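Hydrolase, haloacid dehalogenase-like family (Porphyromonas gingivalis, PDB 2I6X) is a predicted hydrolase of the haloacid dehalogenase-like (HAD) superfamily, whose exact substrate and reaction remain unassigned. Local coordinates at residues A[148-152]-A[153-157]; A[203-206]-A[207-210]. All blocks are in the same frame, centred on the assembly; numbering follows the deposited sequence.

Interaction 1 of 2, residues A[148-152]-A[153-157]; sequences KYKPN and EDIFL
The backbone from Lys148 to Asn152 loops over the first turn of helix 153-163, bringing the CA atoms of Lys148 and Ile155 to 5.5 Å. A cis peptide precedes Pro151, and Asn152 N bonds back to Tyr149 O at 3.1 Å. This Lys-Pro loop leading into a helix matches motif III of the HAD Rossmann-like fold, in which Lys150 would be the conserved lysine; its NZ pairs with Asp174 and also bonds Leu110 O. Branched Ile155 suits the inside of the bend: its CG2 lies 3.7 Å from Lys150 CG, while its CB backs onto that of Lys148. Phe156 turns a ring edge to the Asn152 carbonyl, CD2 to O 3.3 Å in the ring plane, and meets Phe172 edge-to-face beyond. The methylenes of Lys148 pass obliquely over Asp154, CD to CG 3.7 Å, whereas NZ goes on to a salt bridge with Glu158. With chi1 at 59°, the Asp154 carboxylate swings between its backbone N and carbonyl carbon, back toward the loop. There one water knits the turn together, accepting from Tyr149 N (3.0 Å) and Asn152 ND2 (2.6 Å) and donating to Asp154 OD2 (2.7 Å).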
loop_
_atom_site.group_PDB
_atom_site.type_symbol
_atom_site.label_atom_id
_atom_site.label_comp_id
_atom_site.label_asym_id
_atom_site.label_seq_id
_atom_site.Cartn_x
_atom_site.Cartn_y
_atom_site.Cartn_z
ATOM N N LYS A 148 -4.511 -11.763 -3.081
ATOM C CA LYS A 148 -4.512 -11.208 -4.441
ATOM C C LYS A 148 -3.667 -9.935 -4.433
ATOM O O LYS A 148 -3.355 -9.401 -3.365
ATOM C CB LYS A 148 -5.927 -10.867 -4.948
ATOM C CG LYS A 148 -7.001 -11.930 -4.787
ATOM C CD LYS A 148 -8.348 -11.378 -5.182
ATOM C CE LYS A 148 -9.309 -12.498 -5.588
ATOM N NZ LYS A 148 -10.112 -13.074 -4.481
ATOM N N TYR A 149 -3.301 -9.443 -5.612
ATOM C CA TYR A 149 -2.379 -8.313 -5.685
ATOM C C TYR A 149 -2.634 -7.537 -6.931
ATOM O O TYR A 149 -2.960 -8.093 -7.956
ATOM C CB TYR A 149 -0.891 -8.758 -5.610
ATOM C CG TYR A 149 -0.493 -9.809 -6.639
ATOM C CD1 TYR A 149 -0.762 -11.185 -6.415
ATOM C CD2 TYR A 149 0.142 -9.449 -7.834
ATOM C CE1 TYR A 149 -0.415 -12.165 -7.355
ATOM C CE2 TYR A 149 0.482 -10.438 -8.796
ATOM C CZ TYR A 149 0.203 -11.784 -8.536
ATOM O OH TYR A 149 0.544 -12.763 -9.465
ATOM N N LYS A 150 -2.481 -6.233 -6.826
ATOM C CA LYS A 150 -2.450 -5.361 -7.985
ATOM C C LYS A 150 -1.191 -5.704 -8.785
ATOM O O LYS A 150 -0.180 -6.064 -8.202
ATOM C CB LYS A 150 -2.386 -3.916 -7.533
ATOM C CG LYS A 150 -3.585 -3.479 -6.744
ATOM C CD LYS A 150 -3.497 -1.988 -6.350
ATOM C CE LYS A 150 -2.503 -1.807 -5.229
ATOM N NZ LYS A 150 -2.326 -0.380 -4.909
ATOM N N PRO A 151 -1.244 -5.549 -10.112
ATOM C CA PRO A 151 -2.358 -4.960 -10.874
ATOM C C PRO A 151 -3.428 -5.915 -11.424
ATOM O O PRO A 151 -4.131 -5.563 -12.356
ATOM C CB PRO A 151 -1.630 -4.254 -12.037
ATOM C CG PRO A 151 -0.362 -5.100 -12.259
ATOM C CD PRO A 151 -0.120 -5.917 -10.989
ATOM N N ASN A 152 -3.563 -7.108 -10.863
ATOM C CA ASN A 152 -4.590 -8.028 -11.347
ATOM C C ASN A 152 -5.955 -7.433 -11.079
ATOM O O ASN A 152 -6.150 -6.739 -10.069
ATOM C CB ASN A 152 -4.487 -9.376 -10.657
ATOM C CG ASN A 152 -3.184 -10.077 -10.942
ATOM O OD1 ASN A 152 -2.703 -10.040 -12.064
ATOM N ND2 ASN A 152 -2.602 -10.727 -9.924
ATOM N N GLU A 153 -6.885 -7.709 -11.986
ATOM C CA GLU A 153 -8.280 -7.291 -11.850
ATOM C C GLU A 153 -8.988 -7.961 -10.678
ATOM O O GLU A 153 -9.835 -7.337 -10.047
ATOM C CB GLU A 153 -9.062 -7.526 -13.163
ATOM C CG GLU A 153 -8.633 -6.579 -14.254
ATOM C CD GLU A 153 -9.327 -6.770 -15.571
ATOM O OE1 GLU A 153 -10.300 -7.559 -15.670
ATOM O OE2 GLU A 153 -8.903 -6.095 -16.538
ATOM N N ASP A 154 -8.629 -9.203 -10.354
ATOM C CA ASP A 154 -9.319 -9.881 -9.255
ATOM C C ASP A 154 -9.361 -9.075 -7.954
ATOM O O ASP A 154 -10.391 -9.049 -7.293
ATOM C CB ASP A 154 -8.931 -11.364 -9.050
ATOM C CG ASP A 154 -7.439 -11.606 -8.767
ATOM O OD1 ASP A 154 -7.039 -12.784 -8.980
ATOM O OD2 ASP A 154 -6.676 -10.703 -8.341
ATOM N N ILE A 155 -8.287 -8.369 -7.622
ATOM C CA ILE A 155 -8.266 -7.625 -6.359
ATOM C C ILE A 155 -9.215 -6.399 -6.434
ATOM O O ILE A 155 -9.947 -6.121 -5.483
ATOM C CB ILE A 155 -6.817 -7.253 -5.874
ATOM C CG1 ILE A 155 -6.838 -6.961 -4.349
ATOM C CG2 ILE A 155 -6.182 -6.105 -6.765
ATOM C CD1 ILE A 155 -5.488 -6.559 -3.681
ATOM N N PHE A 156 -9.223 -5.700 -7.565
ATOM C CA PHE A 156 -10.236 -4.671 -7.826
ATOM C C PHE A 156 -11.671 -5.201 -7.738
ATOM O O PHE A 156 -12.556 -4.528 -7.166
ATOM C CB PHE A 156 -10.006 -4.020 -9.182
ATOM C CG PHE A 156 -8.743 -3.169 -9.238
ATOM C CD1 PHE A 156 -8.804 -1.796 -9.018
ATOM C CD2 PHE A 156 -7.508 -3.752 -9.502
ATOM C CE1 PHE A 156 -7.643 -0.996 -9.072
ATOM C CE2 PHE A 156 -6.314 -2.968 -9.560
ATOM C CZ PHE A 156 -6.381 -1.590 -9.342
ATOM N N LEU A 157 -11.901 -6.389 -8.304
ATOM C CA LEU A 157 -13.241 -6.938 -8.351
ATOM C C LEU A 157 -13.763 -7.379 -6.965
ATOM O O LEU A 157 -14.938 -7.170 -6.649
ATOM C CB LEU A 157 -13.347 -8.060 -9.404
ATOM C CG LEU A 157 -13.018 -7.690 -10.871
ATOM C CD1 LEU A 157 -13.215 -8.890 -11.764
ATOM C CD2 LEU A 157 -13.887 -6.599 -11.394
HETATM O O HOH W 1 -4.089 -11.264 -7.843
#

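Interaction 2 of 2, residues A[203-206]-A[207-210]; sequences ITRL and LREQ
Ile203 O accepts the amide of Leu207 at 3.0 Å from its N, a bond typical of an alpha-helix, with an angle of 157° at the hydrogen. After it the winding tightens. Arg208 N bonds to Arg205 O at 3.1 Å and Glu209 N to Leu206 O at 3.2 Å, each spanning three residues instead of four, as in 3-10 turns, and these two bonds lead into the C-terminal tail of the chain.

The side chains divide by character. Leucine fits position 207 because its branch reaches back along the buried flank: with CG anti to the carbonyl carbon (chi1 -57°), CG comes 3.3 Å from Ile203 O, and CD1 meets Ile203 CG2 at 4.1 Å. These two hydrocarbons cross one turn apart. Threonine at 204 can spend its hydroxyl on its own helix: OG1 bonds back to Ile200 O, with a weak bond to Tyr97 OH besides. Arginines suit the solvent side at 205 and 208, but Arg208 has two conformers, so the close approach of its guanidinium to Arg205 is doubtful. Glu209 packs its CG 3.3 Å from Leu206 O, and the Gln210 amide folds back so that NE2 donates to Arg208 O at 2.9 Å.

Placed at the rim of the HAD core, helix 200-207 uses its apolar flank as a packing surface. Ile203 and Leu207 rest on Tyr97 of helix 92-101, Leu206 and Leu207 on Leu171 of strand 170-173, and Ile203 and Leu206 on Tyr191 of strand 189-191, while the backbone of Glu209 bonds to Met4 near the N terminus.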
loop_
_atom_site.group_PDB
_atom_site.type_symbol
_atom_site.label_atom_id
_atom_site.label_comp_id
_atom_site.label_asym_id
_atom_site.label_seq_id
_atom_site.Cartn_x
_atom_site.Cartn_y
_atom_site.Cartn_z
ATOM N N ILE A 203 -6.136 16.917 -5.686
ATOM C CA ILE A 203 -7.275 16.068 -5.335
ATOM C C ILE A 203 -8.490 16.927 -4.872
ATOM O O ILE A 203 -9.618 16.684 -5.312
ATOM C CB ILE A 203 -6.866 14.967 -4.320
ATOM C CG1 ILE A 203 -5.814 14.013 -4.915
ATOM C CG2 ILE A 203 -8.080 14.203 -3.768
ATOM C CD1 ILE A 203 -6.097 13.446 -6.309
ATOM N N THR A 204 -8.245 17.938 -4.029
ATOM C CA THR A 204 -9.275 18.893 -3.572
ATOM C C THR A 204 -10.003 19.502 -4.775
ATOM O O THR A 204 -11.202 19.813 -4.700
ATOM C CB THR A 204 -8.654 20.047 -2.717
ATOM O OG1 THR A 204 -7.766 19.503 -1.735
ATOM C CG2 THR A 204 -9.723 20.880 -2.006
ATOM N N ARG A 205 -9.253 19.667 -5.870
ATOM C CA ARG A 205 -9.754 20.161 -7.152
ATOM C C ARG A 205 -10.637 19.137 -7.837
ATOM O O ARG A 205 -11.731 19.469 -8.283
ATOM C CB ARG A 205 -8.589 20.498 -8.085
ATOM C CG ARG A 205 -8.450 21.959 -8.464
ATOM C CD ARG A 205 -8.861 22.178 -9.927
ATOM N NE ARG A 205 -8.379 23.455 -10.488
ATOM C CZ ARG A 205 -7.206 23.615 -11.106
ATOM N NH1 ARG A 205 -6.863 24.801 -11.588
ATOM N NH2 ARG A 205 -6.374 22.584 -11.252
ATOM N N LEU A 206 -10.156 17.900 -7.939
ATOM C CA LEU A 206 -10.913 16.849 -8.606
ATOM C C LEU A 206 -12.274 16.660 -7.957
ATOM O O LEU A 206 -13.267 16.470 -8.655
ATOM C CB LEU A 206 -10.154 15.513 -8.620
ATOM C CG LEU A 206 -8.918 15.338 -9.514
ATOM C CD1 LEU A 206 -8.421 13.905 -9.437
ATOM C CD2 LEU A 206 -9.153 15.730 -10.978
ATOM N N LEU A 207 -12.311 16.737 -6.629
ATOM C CA LEU A 207 -13.533 16.490 -5.868
ATOM C C LEU A 207 -14.589 17.572 -6.085
ATOM O O LEU A 207 -15.778 17.325 -5.899
ATOM C CB LEU A 207 -13.219 16.299 -4.380
ATOM C CG LEU A 207 -12.234 15.166 -4.069
ATOM C CD1 LEU A 207 -11.913 15.133 -2.587
ATOM C CD2 LEU A 207 -12.766 13.814 -4.561
ATOM N N ARG A 208 -14.149 18.752 -6.505
ATOM C CA ARG A 208 -15.031 19.889 -6.826
ATOM C C ARG A 208 -15.926 19.660 -8.046
ATOM O O ARG A 208 -16.945 20.334 -8.220
ATOM C CB ARG A 208 -14.200 21.151 -7.069
ATOM C CG ARG A 208 -14.453 22.261 -6.081
ATOM C CD ARG A 208 -13.599 23.469 -6.397
ATOM N NE ARG A 208 -12.496 23.615 -5.450
ATOM C CZ ARG A 208 -11.216 23.754 -5.775
ATOM N NH1 ARG A 208 -10.835 23.790 -7.042
ATOM N NH2 ARG A 208 -10.315 23.880 -4.823
ATOM N N GLU A 209 -15.539 18.715 -8.904
ATOM C CA GLU A 209 -16.226 18.578 -10.214
ATOM C C GLU A 209 -17.581 17.822 -10.285
ATOM O O GLU A 209 -17.828 16.845 -9.569
ATOM C CB GLU A 209 -15.259 18.119 -11.313
ATOM C CG GLU A 209 -15.072 16.632 -11.424
ATOM C CD GLU A 209 -14.817 16.216 -12.865
ATOM O OE1 GLU A 209 -13.902 15.387 -13.071
ATOM O OE2 GLU A 209 -15.513 16.726 -13.786
ATOM N N GLN A 210 -18.424 18.313 -11.192
ATOM C CA GLN A 210 -19.823 17.900 -11.324
ATOM C C GLN A 210 -20.061 17.039 -12.563
ATOM O O GLN A 210 -20.396 15.860 -12.453
ATOM C CB GLN A 210 -20.712 19.146 -11.358
ATOM C CG GLN A 210 -20.308 20.203 -10.322
ATOM C CD GLN A 210 -20.629 19.772 -8.897
ATOM O OE1 GLN A 210 -21.774 19.893 -8.453
ATOM N NE2 GLN A 210 -19.623 19.282 -8.174
#

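From the N terminus the chain first lays down the central strand 7-10, its neighbour 106-111 and the edge strand 139-142. Interaction 1 then closes a short turn at the start of helix 153-163, within the crossover from strand 139-142 to strand 170-173. The chain goes on through helix 177-185 and the other edge strand, 189-191, before interaction 2 closes the end of helix 200-207 and the tail that follows. The two follow in series, neither nesting nor crossing; the centres of interactions 1 and 2 are about 26 Å apart. Each local contact reaches the same parallel sheet: 148-157 through Leu110 and Phe172, 203-210 through Leu171, Ile173 and Tyr191.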